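Long-range contacts in cysteine synthase (Fusobacterium nucleatum subsp. nucleatum strain ATCC 25586, PDB 5XEN), which probably catalyses the pyridoxal-phosphate-dependent synthesis of L-cysteine from O-acetyl-L-serine and hydrogen sulfide, releasing acetate: residues 61-66 / 140-145; 69-74 / 144-149; 19-24 / 31-36; 43-48 / 295-300. All coordinates share one frame; numbering follows the deposited sequence. Where two conformers were deposited one is given.

In the fold
From the N terminus, contact 3 closes first: it pairs 19-24 with 31-36 in a beta hairpin that supplies the outermost strand of the six-stranded sheet within this chain, and is complete before any other contact opens. Contact 4 then starts at 43-48 and closes only at 295-300, so contacts 1 and 2 both fall within its long loop. Those two open one after the other, at 61-66 and 69-74, and end on overlapping stretches that share Pro144 and Asn145, tying strand 141-142 and the loop after it to strand 68-72. Contacts 3 and 4 touch where strands 31-36 and 291-296 lie side by side; contacts 2 and 4 both reach the bound serine.

Contact 1: residues 61-66 / 140-145; sequences GLIDKD and KYFVPN
Lys140 NZ lies between two carboxylates, donating to Asp64 OD2 at 2.8 Å and to Asp66 OD1 at 2.6 Å, both salt bridges. The acids are used differently. Asp64 offers OD2 through the anti lone pair, whereas Asp66 OD1 is met from its syn side with the nitrogen 31° out of the carboxylate plane. Lys140 runs extended as far as CD and then bends at chi3 (-53°), which turns its end across both aspartates at about a right angle. Two acids this close probably favour the charged lysine, and a weak, long ion pair from Asp66 OD2 to Lys139 adds to the network.

Further in, one water spends a proton on each chain: it donates to Leu62 O at 2.7 Å and to Tyr141 O at 2.9 Å. Beneath it two methyls come obliquely at the Phe142 ring from one side, Leu62 CD1 at 3.9 Å from CE1 and Ile63 CD1 at 3.8 Å from CD2. The backbone N of Pro144 sits over the opposite face, near the rim, and Ala57 of helix 46-59 also touches the ring.

Gly61 ends that helix in a Schellman motif and is a calcium ligand. Helix, connecting loop and edge strand 141-142, hydrogen-bonded to strand 68-72, form a surface corner of the parallel alpha/beta domain of a fold-type II PLP enzyme.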
# COMPACT_ATOMS: atom_id res chain seq x y z
N GLY B 61 24.26 1.11 21.15
CA GLY B 61 24.40 2.37 21.88
C GLY B 61 24.66 3.57 21.01
O GLY B 61 25.17 4.57 21.48
N LEU B 62 24.31 3.51 19.73
CA LEU B 62 24.61 4.59 18.81
C LEU B 62 23.47 5.61 18.64
O LEU B 62 23.64 6.63 17.95
CB LEU B 62 25.00 4.02 17.45
CG LEU B 62 26.28 3.16 17.40
CD1 LEU B 62 26.48 2.59 16.00
CD2 LEU B 62 27.53 3.97 17.85
N ILE B 63 22.33 5.35 19.24
CA ILE B 63 21.15 6.20 19.06
C ILE B 63 20.50 6.51 20.39
O ILE B 63 19.96 5.62 21.05
CB ILE B 63 20.11 5.53 18.12
CG1 ILE B 63 20.68 5.32 16.70
CG2 ILE B 63 18.83 6.37 18.03
CD1 ILE B 63 19.75 4.56 15.77
N ASP B 64 20.55 7.79 20.76
CA ASP B 64 19.81 8.31 21.90
C ASP B 64 18.48 8.88 21.39
O ASP B 64 18.27 9.04 20.19
CB ASP B 64 20.57 9.47 22.60
CG ASP B 64 21.85 9.03 23.27
OD1 ASP B 64 22.02 7.81 23.50
OD2 ASP B 64 22.68 9.91 23.60
N LYS B 65 17.63 9.25 22.32
CA LYS B 65 16.30 9.77 21.97
C LYS B 65 16.40 11.04 21.17
O LYS B 65 15.54 11.29 20.33
CB LYS B 65 15.41 9.96 23.19
CG LYS B 65 15.35 8.73 24.10
CD LYS B 65 14.37 7.70 23.62
CE LYS B 65 14.35 6.45 24.49
NZ LYS B 65 13.79 6.71 25.84
N ASP B 66 17.46 11.82 21.36
CA ASP B 66 17.67 13.05 20.61
C ASP B 66 18.79 12.97 19.56
O ASP B 66 19.27 13.99 19.09
CB ASP B 66 17.93 14.24 21.57
CG ASP B 66 19.17 14.05 22.43
OD1 ASP B 66 19.57 12.88 22.64
OD2 ASP B 66 19.72 15.07 22.90
N LYS B 140 24.65 15.60 17.46
CA LYS B 140 24.59 14.18 17.73
C LYS B 140 23.79 13.52 16.62
O LYS B 140 22.65 13.88 16.38
CB LYS B 140 23.87 13.94 19.04
CG LYS B 140 24.11 12.53 19.52
CD LYS B 140 23.16 12.10 20.62
CE LYS B 140 23.11 13.04 21.80
NZ LYS B 140 22.15 12.60 22.85
N TYR B 141 24.43 12.60 15.91
CA TYR B 141 23.79 12.01 14.74
C TYR B 141 24.21 10.56 14.58
O TYR B 141 25.16 10.07 15.20
CB TYR B 141 24.14 12.83 13.50
CG TYR B 141 25.60 12.87 13.18
CD1 TYR B 141 26.22 11.78 12.57
CD2 TYR B 141 26.37 13.97 13.49
CE1 TYR B 141 27.58 11.79 12.30
CE2 TYR B 141 27.72 14.01 13.20
CZ TYR B 141 28.31 12.92 12.60
OH TYR B 141 29.64 12.92 12.30
N PHE B 142 23.44 9.86 13.77
CA PHE B 142 23.73 8.51 13.35
C PHE B 142 23.42 8.47 11.85
O PHE B 142 22.33 8.87 11.45
CB PHE B 142 22.88 7.50 14.09
CG PHE B 142 23.03 6.10 13.53
CD1 PHE B 142 24.24 5.44 13.66
CD2 PHE B 142 22.00 5.46 12.84
CE1 PHE B 142 24.43 4.16 13.13
CE2 PHE B 142 22.19 4.17 12.31
CZ PHE B 142 23.40 3.53 12.45
N VAL B 143 24.38 8.01 11.06
CA VAL B 143 24.20 7.81 9.64
C VAL B 143 24.10 6.32 9.39
O VAL B 143 25.07 5.59 9.55
CB VAL B 143 25.37 8.40 8.85
CG1 VAL B 143 25.18 8.21 7.33
CG2 VAL B 143 25.51 9.89 9.19
N PRO B 144 22.92 5.84 9.02
CA PRO B 144 22.83 4.39 8.78
C PRO B 144 23.81 3.88 7.68
O PRO B 144 24.41 2.80 7.82
CB PRO B 144 21.36 4.20 8.39
CG PRO B 144 20.65 5.36 9.04
CD PRO B 144 21.61 6.50 8.98
N ASN B 145 24.00 4.69 6.64
CA ASN B 145 24.84 4.40 5.48
C ASN B 145 24.52 3.03 4.83
O ASN B 145 25.30 2.07 4.91
CB ASN B 145 26.31 4.49 5.83
CG ASN B 145 27.18 4.59 4.59
OD1 ASN B 145 26.70 4.39 3.45
ND2 ASN B 145 28.44 4.89 4.78
O HOH W 1 25.82 7.63 16.61

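Contact 2: residues 69-74 / 144-149; sequences IIEATS and PNQFTN. With SER (serine), chain N.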
# COMPACT_ATOMS: atom_id res chain seq x y z
N ILE B 69 18.91 11.17 13.06
CA ILE B 69 19.26 10.19 12.03
C ILE B 69 19.36 10.93 10.69
O ILE B 69 18.47 11.73 10.36
CB ILE B 69 18.26 9.07 12.00
CG1 ILE B 69 18.24 8.48 13.42
CG2 ILE B 69 18.65 8.03 10.93
CD1 ILE B 69 17.23 7.42 13.68
N ILE B 70 20.43 10.68 9.95
CA ILE B 70 20.66 11.35 8.69
C ILE B 70 21.09 10.30 7.64
O ILE B 70 21.97 9.50 7.92
CB ILE B 70 21.77 12.40 8.77
CG1 ILE B 70 21.55 13.39 9.92
CG2 ILE B 70 21.74 13.22 7.47
CD1 ILE B 70 22.79 14.23 10.20
N GLU B 71 20.47 10.31 6.47
CA GLU B 71 20.72 9.29 5.45
C GLU B 71 20.56 9.87 4.05
O GLU B 71 19.71 10.75 3.83
CB GLU B 71 19.81 8.08 5.66
CG GLU B 71 20.01 6.90 4.71
CD GLU B 71 21.31 6.09 4.95
OE1 GLU B 71 22.24 6.61 5.61
OE2 GLU B 71 21.38 4.94 4.46
N ALA B 72 21.44 9.45 3.14
CA ALA B 72 21.30 9.76 1.72
C ALA B 72 20.53 8.60 1.06
O ALA B 72 20.84 7.44 1.31
CB ALA B 72 22.68 9.93 1.07
N THR B 73 19.55 8.92 0.22
CA THR B 73 18.62 7.92 -0.29
C THR B 73 18.05 8.40 -1.63
O THR B 73 17.91 9.62 -1.85
CB THR B 73 17.46 7.65 0.71
OG1 THR B 73 16.49 6.77 0.14
CG2 THR B 73 16.74 8.92 1.07
N SER B 74 17.68 7.45 -2.49
CA SER B 74 16.90 7.77 -3.67
C SER B 74 15.40 7.80 -3.34
O SER B 74 14.58 8.12 -4.22
CB SER B 74 17.20 6.80 -4.82
OG SER B 74 16.85 5.47 -4.48
N PRO B 144 22.92 5.84 9.02
CA PRO B 144 22.83 4.39 8.78
C PRO B 144 23.81 3.88 7.68
O PRO B 144 24.41 2.80 7.82
CB PRO B 144 21.36 4.20 8.39
CG PRO B 144 20.65 5.36 9.04
CD PRO B 144 21.61 6.50 8.98
N ASN B 145 24.00 4.69 6.64
CA ASN B 145 24.84 4.40 5.48
C ASN B 145 24.52 3.03 4.83
O ASN B 145 25.30 2.07 4.91
CB ASN B 145 26.31 4.49 5.83
CG ASN B 145 27.18 4.59 4.59
OD1 ASN B 145 26.70 4.39 3.45
ND2 ASN B 145 28.44 4.89 4.78
N GLN B 146 23.36 2.96 4.20
CA GLN B 146 22.89 1.77 3.52
C GLN B 146 23.86 1.21 2.45
O GLN B 146 23.77 0.06 2.10
CB GLN B 146 21.54 2.06 2.86
CG GLN B 146 21.60 3.13 1.78
CD GLN B 146 20.25 3.31 1.09
OE1 GLN B 146 19.49 2.34 0.90
NE2 GLN B 146 19.97 4.53 0.65
N PHE B 147 24.75 2.04 1.91
CA PHE B 147 25.71 1.62 0.89
C PHE B 147 26.82 0.74 1.47
O PHE B 147 27.43 -0.02 0.73
CB PHE B 147 26.31 2.84 0.19
CG PHE B 147 25.27 3.80 -0.32
CD1 PHE B 147 24.59 3.54 -1.49
CD2 PHE B 147 24.90 4.89 0.44
CE1 PHE B 147 23.59 4.39 -1.94
CE2 PHE B 147 23.89 5.74 0.00
CZ PHE B 147 23.25 5.48 -1.20
N THR B 148 27.05 0.84 2.79
CA THR B 148 28.14 0.07 3.45
C THR B 148 27.71 -0.76 4.64
O THR B 148 28.42 -1.67 5.06
CB THR B 148 29.30 0.99 3.88
OG1 THR B 148 28.82 1.89 4.90
CG2 THR B 148 29.81 1.78 2.70
N ASN B 149 26.53 -0.48 5.17
CA ASN B 149 26.08 -1.09 6.41
C ASN B 149 25.66 -2.54 6.18
O ASN B 149 24.73 -2.80 5.43
CB ASN B 149 24.91 -0.27 6.98
CG ASN B 149 24.51 -0.65 8.41
OD1 ASN B 149 24.62 -1.80 8.81
ND2 ASN B 149 24.03 0.35 9.19
N SER N . 16.99 2.24 -3.60
CA SER N . 17.70 2.68 -2.41
C SER N . 17.03 3.89 -1.69
O SER N . 17.75 4.81 -1.19
CB SER N . 19.07 3.08 -2.78
OG SER N . 18.93 4.38 -3.34
OXT SER N . 15.83 3.73 -1.43
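Ile69 CG2 packs at a right angle on the Pro144 ring, 3.8 Å from its CG, where strand 68-72 of the parallel sheet runs beside the loop leaving strand 141-142. The strand leads into the Thr-Ser-Gly-Asn-Thr loop, the substrate-binding loop of this enzyme family. At the next residue, Ile70 O lies 3.2 Å from Pro144 CD.

Glu71 carries the contact. A bend at chi2 (71°) curls its carboxylate onto two successive amides: Asn145 N gives its proton to OE1 at 2.8 Å, from the syn side but somewhat out of plane, and Gln146 N gives a straighter bond to the syn lone pair of OE2, also 2.8 Å, with an N-H...O angle of 163°. These two bonds fix the turn of the loop and give each carboxylate oxygen a polar partner in a buried place.

Ala72 O takes a bond on an in-plane lone pair from Gln146 NE2 at 3.1 Å. Gln146 CG, meanwhile, stands 3.9 Å above the centre of the Phe147 ring, whose CE2 leans towards the same Ala72 carbonyl. Thr77 bonds to Gln146 OE1, so both ends of the amide are held and its rotation is set.

Thr73 OG1 and Gln146 NE2 both face the carboxylate O of the bound serine, NE2 at 2.9 Å and nearly straight (164°). An acetate ion, probably from the crystallisation liquor, is modelled against Thr73, Ser74 and Gln146 as well, so the two probably occupy the place alternately. Ser74 N also binds that serine oxygen, and Ser74 OG meets the ligand hydroxyl OG at 2.6 Å.

Contact 3: residues 19-24 / 31-36; sequences LVKINN and EIYVKL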
# COMPACT_ATOMS: atom_id res chain seq x y z
N LEU B 19 3.84 -13.69 -1.82
CA LEU B 19 4.47 -14.12 -3.04
C LEU B 19 3.27 -14.47 -3.95
O LEU B 19 2.38 -15.21 -3.53
CB LEU B 19 5.39 -15.29 -2.64
CG LEU B 19 6.37 -15.83 -3.63
CD1 LEU B 19 7.33 -14.76 -4.11
CD2 LEU B 19 7.09 -17.06 -3.06
N VAL B 20 3.13 -13.83 -5.11
CA VAL B 20 1.98 -14.01 -5.96
C VAL B 20 2.42 -14.70 -7.27
O VAL B 20 3.42 -14.28 -7.87
CB VAL B 20 1.39 -12.62 -6.29
CG1 VAL B 20 0.06 -12.78 -7.02
CG2 VAL B 20 1.24 -11.77 -5.01
N LYS B 21 1.65 -15.67 -7.73
CA LYS B 21 1.93 -16.33 -8.99
C LYS B 21 1.43 -15.50 -10.16
O LYS B 21 0.37 -14.88 -10.05
CB LYS B 21 1.30 -17.72 -9.00
CG LYS B 21 1.53 -18.48 -10.30
CD LYS B 21 1.27 -19.96 -10.10
CE LYS B 21 1.76 -20.75 -11.31
NZ LYS B 21 1.43 -22.20 -11.18
N ILE B 22 2.17 -15.49 -11.27
CA ILE B 22 1.75 -14.85 -12.49
C ILE B 22 0.85 -15.80 -13.31
O ILE B 22 1.24 -16.92 -13.62
CB ILE B 22 2.98 -14.42 -13.32
CG1 ILE B 22 3.80 -13.38 -12.53
CG2 ILE B 22 2.58 -13.92 -14.70
CD1 ILE B 22 3.12 -12.03 -12.35
N ASN B 23 -0.37 -15.34 -13.59
CA ASN B 23 -1.42 -16.18 -14.19
C ASN B 23 -1.88 -15.85 -15.59
O ASN B 23 -2.43 -16.71 -16.27
CB ASN B 23 -2.69 -16.08 -13.33
CG ASN B 23 -2.48 -16.64 -11.96
OD1 ASN B 23 -2.09 -17.80 -11.82
ND2 ASN B 23 -2.67 -15.80 -10.94
N ASN B 24 -1.80 -14.60 -15.98
CA ASN B 24 -2.33 -14.19 -17.26
C ASN B 24 -1.19 -13.96 -18.27
O ASN B 24 -1.32 -14.38 -19.39
CB ASN B 24 -3.21 -12.95 -17.13
CG ASN B 24 -4.52 -13.23 -16.40
OD1 ASN B 24 -4.90 -12.49 -15.50
ND2 ASN B 24 -5.23 -14.27 -16.80
N GLU B 31 7.24 -21.17 -14.00
CA GLU B 31 6.35 -20.44 -13.10
C GLU B 31 7.09 -19.24 -12.56
O GLU B 31 8.25 -19.36 -12.13
CB GLU B 31 5.89 -21.35 -11.95
CG GLU B 31 5.16 -22.60 -12.42
CD GLU B 31 4.72 -23.46 -11.26
OE1 GLU B 31 5.57 -24.16 -10.68
OE2 GLU B 31 3.52 -23.42 -10.91
N ILE B 32 6.46 -18.07 -12.62
CA ILE B 32 7.05 -16.86 -12.08
C ILE B 32 6.18 -16.40 -10.92
O ILE B 32 4.97 -16.29 -11.05
CB ILE B 32 7.20 -15.74 -13.14
CG1 ILE B 32 8.05 -16.23 -14.33
CG2 ILE B 32 7.79 -14.47 -12.50
CD1 ILE B 32 8.37 -15.16 -15.37
N TYR B 33 6.84 -16.16 -9.79
CA TYR B 33 6.23 -15.62 -8.59
C TYR B 33 6.84 -14.27 -8.26
O TYR B 33 8.06 -14.08 -8.39
CB TYR B 33 6.48 -16.55 -7.41
CG TYR B 33 6.01 -17.99 -7.60
CD1 TYR B 33 6.84 -18.93 -8.21
CD2 TYR B 33 4.76 -18.39 -7.19
CE1 TYR B 33 6.41 -20.25 -8.40
CE2 TYR B 33 4.32 -19.70 -7.38
CZ TYR B 33 5.16 -20.62 -7.96
OH TYR B 33 4.72 -21.92 -8.13
N VAL B 34 6.01 -13.32 -7.86
CA VAL B 34 6.48 -12.01 -7.54
C VAL B 34 6.34 -11.78 -6.04
O VAL B 34 5.27 -11.90 -5.52
CB VAL B 34 5.72 -10.92 -8.32
CG1 VAL B 34 6.26 -9.53 -7.98
CG2 VAL B 34 5.90 -11.18 -9.81
N LYS B 35 7.44 -11.44 -5.39
CA LYS B 35 7.42 -11.12 -3.97
C LYS B 35 7.10 -9.65 -3.79
O LYS B 35 7.84 -8.80 -4.23
CB LYS B 35 8.73 -11.46 -3.28
CG LYS B 35 8.57 -11.33 -1.74
CD LYS B 35 9.47 -12.26 -0.99
CE LYS B 35 9.41 -12.06 0.51
NZ LYS B 35 8.17 -12.57 1.07
N LEU B 36 5.92 -9.37 -3.25
CA LEU B 36 5.39 -8.01 -3.29
C LEU B 36 5.82 -7.23 -2.06
O LEU B 36 5.09 -7.14 -1.08
CB LEU B 36 3.85 -8.02 -3.42
CG LEU B 36 3.26 -8.62 -4.70
CD1 LEU B 36 1.74 -8.71 -4.57
CD2 LEU B 36 3.65 -7.80 -5.92
O HOH W 2 3.86 -18.24 -13.92
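Lys21 and Glu31 reach each other through stretched chains. Lys21 starts with CG anti to its N (chi1 179°) and stays extended, while Glu31 sets CG beside its own N (chi1 -59°) and is extended to CD. Lys21 NZ and Glu31 OE2 form a salt bridge, modelled at 2.4 Å, a doubtfully short value. On the way Lys21 CB passes the Tyr33 ring, 4.0 Å from CE2. Leu19 fills the same face, its CG 3.8 Å from Tyr33 CB and its CD1 against Lys35. Beside Val34, on the face it shares with Val20, Ile22 CD1 comes within 3.9 Å of Val34 CG2, with Phe275 of helix 269-284 covering both.

Between the faces run the antiparallel bonds of a hairpin: Val20 N to Val34 O at 2.9 Å and Val34 N to Val20 O at 2.8 Å, a hydrogen-bonded pair, then Ile22 N to Ile32 O at 2.9 Å. Past this point a water replaces direct pairing, accepting from Ile32 N and donating to Ile22 O.

Leu19 and Val20 also pair with a strand of the second subunit. The chemistry implies a hairpin held by backbone bonds and apolar packing, its ion pair joining two partly exposed side chains, that carries the sheet across the dimer interface.

Contact 4: residues 43-48 / 295-300; sequences RSTKDR and LSTDSG. With SER (serine), chain N.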
# COMPACT_ATOMS: atom_id res chain seq x y z
N ARG B 43 5.61 0.62 2.12
CA ARG B 43 5.39 0.40 0.69
C ARG B 43 6.66 0.05 -0.11
O ARG B 43 6.64 0.10 -1.34
CB ARG B 43 4.67 1.57 0.03
CG ARG B 43 3.34 1.89 0.70
CD ARG B 43 2.36 0.78 0.49
NE ARG B 43 1.09 1.09 1.15
CZ ARG B 43 0.47 0.32 2.02
NH1 ARG B 43 0.99 -0.86 2.36
NH2 ARG B 43 -0.70 0.68 2.50
N SER B 44 7.70 -0.37 0.59
CA SER B 44 8.90 -0.92 -0.08
C SER B 44 9.63 -1.89 0.80
O SER B 44 9.39 -1.95 2.04
CB SER B 44 9.86 0.16 -0.55
OG SER B 44 10.82 0.52 0.43
N THR B 45 10.52 -2.65 0.16
CA THR B 45 11.40 -3.57 0.86
C THR B 45 12.32 -2.86 1.86
O THR B 45 12.80 -3.48 2.78
CB THR B 45 12.26 -4.43 -0.12
OG1 THR B 45 12.58 -5.68 0.51
CG2 THR B 45 13.53 -3.74 -0.55
N LYS B 46 12.53 -1.56 1.68
CA LYS B 46 13.51 -0.84 2.50
C LYS B 46 13.05 -0.71 3.94
O LYS B 46 13.87 -0.41 4.80
CB LYS B 46 13.78 0.56 1.97
CG LYS B 46 14.17 0.64 0.52
CD LYS B 46 15.45 -0.08 0.21
CE LYS B 46 15.66 -0.12 -1.29
NZ LYS B 46 14.53 -0.85 -1.88
N ASP B 47 11.77 -0.94 4.21
CA ASP B 47 11.28 -1.03 5.61
C ASP B 47 12.14 -2.04 6.39
O ASP B 47 12.44 -1.84 7.59
CB ASP B 47 9.86 -1.56 5.69
CG ASP B 47 8.79 -0.55 5.34
OD1 ASP B 47 9.13 0.56 4.87
OD2 ASP B 47 7.58 -0.90 5.51
N ARG B 48 12.53 -3.13 5.72
CA ARG B 48 13.32 -4.16 6.37
C ARG B 48 14.72 -3.69 6.78
O ARG B 48 15.19 -4.00 7.88
CB ARG B 48 13.48 -5.35 5.44
CG ARG B 48 12.19 -6.04 5.05
CD ARG B 48 12.53 -7.18 4.10
NE ARG B 48 11.38 -7.80 3.51
CZ ARG B 48 10.77 -8.90 3.96
NH1 ARG B 48 11.19 -9.51 5.07
NH2 ARG B 48 9.71 -9.37 3.32
N LEU B 295 11.78 -10.24 -7.11
CA LEU B 295 11.51 -9.29 -6.03
C LEU B 295 10.92 -8.00 -6.59
O LEU B 295 11.51 -7.37 -7.46
CB LEU B 295 12.76 -8.99 -5.24
CG LEU B 295 12.53 -8.33 -3.88
CD1 LEU B 295 12.21 -9.38 -2.84
CD2 LEU B 295 13.76 -7.56 -3.43
N SER B 296 9.69 -7.67 -6.20
CA SER B 296 9.11 -6.36 -6.51
C SER B 296 9.45 -5.43 -5.35
O SER B 296 8.93 -5.61 -4.25
CB SER B 296 7.61 -6.45 -6.71
OG SER B 296 7.02 -5.16 -6.72
N THR B 297 10.32 -4.46 -5.60
CA THR B 297 10.87 -3.66 -4.48
C THR B 297 9.87 -2.71 -3.84
O THR B 297 9.85 -2.54 -2.60
CB THR B 297 12.12 -2.93 -4.93
OG1 THR B 297 13.06 -3.91 -5.33
CG2 THR B 297 12.73 -2.06 -3.84
N ASP B 298 9.03 -2.08 -4.66
CA ASP B 298 8.02 -1.17 -4.14
C ASP B 298 6.74 -1.16 -4.95
O ASP B 298 6.67 -1.76 -6.04
CB ASP B 298 8.61 0.24 -3.93
CG ASP B 298 8.75 1.07 -5.20
OD1 ASP B 298 8.67 0.50 -6.33
OD2 ASP B 298 9.00 2.28 -5.08
N SER B 299 5.72 -0.52 -4.40
CA SER B 299 4.47 -0.45 -5.12
C SER B 299 4.46 0.78 -6.04
O SER B 299 5.30 1.67 -5.94
CB SER B 299 3.32 -0.39 -4.15
OG SER B 299 3.37 0.86 -3.50
N GLY B 300 3.52 0.78 -6.99
CA GLY B 300 3.54 1.72 -8.08
C GLY B 300 2.87 3.05 -7.83
O GLY B 300 2.96 3.94 -8.67
N SER N . 16.99 2.24 -3.60
CA SER N . 17.70 2.68 -2.41
C SER N . 17.03 3.89 -1.69
O SER N . 17.75 4.81 -1.19
CB SER N . 19.07 3.08 -2.78
OG SER N . 18.93 4.38 -3.34
OXT SER N . 15.83 3.73 -1.43
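Thr45 and Thr297 slant across each other methyl to methyl, Thr45 CG2 at 3.8 Å from Thr297 CG2, where the start of helix 46-59 meets the loop leaving strand 291-296. This is the cofactor site of the fold-type II enzyme: PLP touches Lys46, Thr297 and Asp298. With OG1 of Thr45 anti to its N (chi1 -153°), the hydroxyl is left to Glu37 and the methyl to the other threonine.

The backbones come together under these side chains. Thr45 N donates to Thr297 O at 2.8 Å, the same oxygen that lies 3.1 Å from Ser44 CA, and Ser299 N gives a longer bond to Arg43 O at 3.3 Å. Ser44 and Asp298, a single bridge pair, stand with their CB atoms 3.6 Å apart. From there they diverge: Asp298 sends its carboxylate away, OD2 going to Tyr303, Lys302 and the PLP ligand Asn76, while Ser44 turns its OG back on its own chain.

On the side of the second subunit Arg43 lays CB beside Ser299 OG, 3.8 Å away, then leads off to Glu301 of that subunit; Ser299 OG itself bonds to Glu301 of its own chain.

Lys46, predicted to carry PLP as the Schiff-base lysine, was modelled in two conformers, so the closeness of its side chain to the bound serine is doubtful. Its backbone is held more plainly: Lys46 N donates to Ser44 OG at 3.0 Å, a capping bond ahead of the helix.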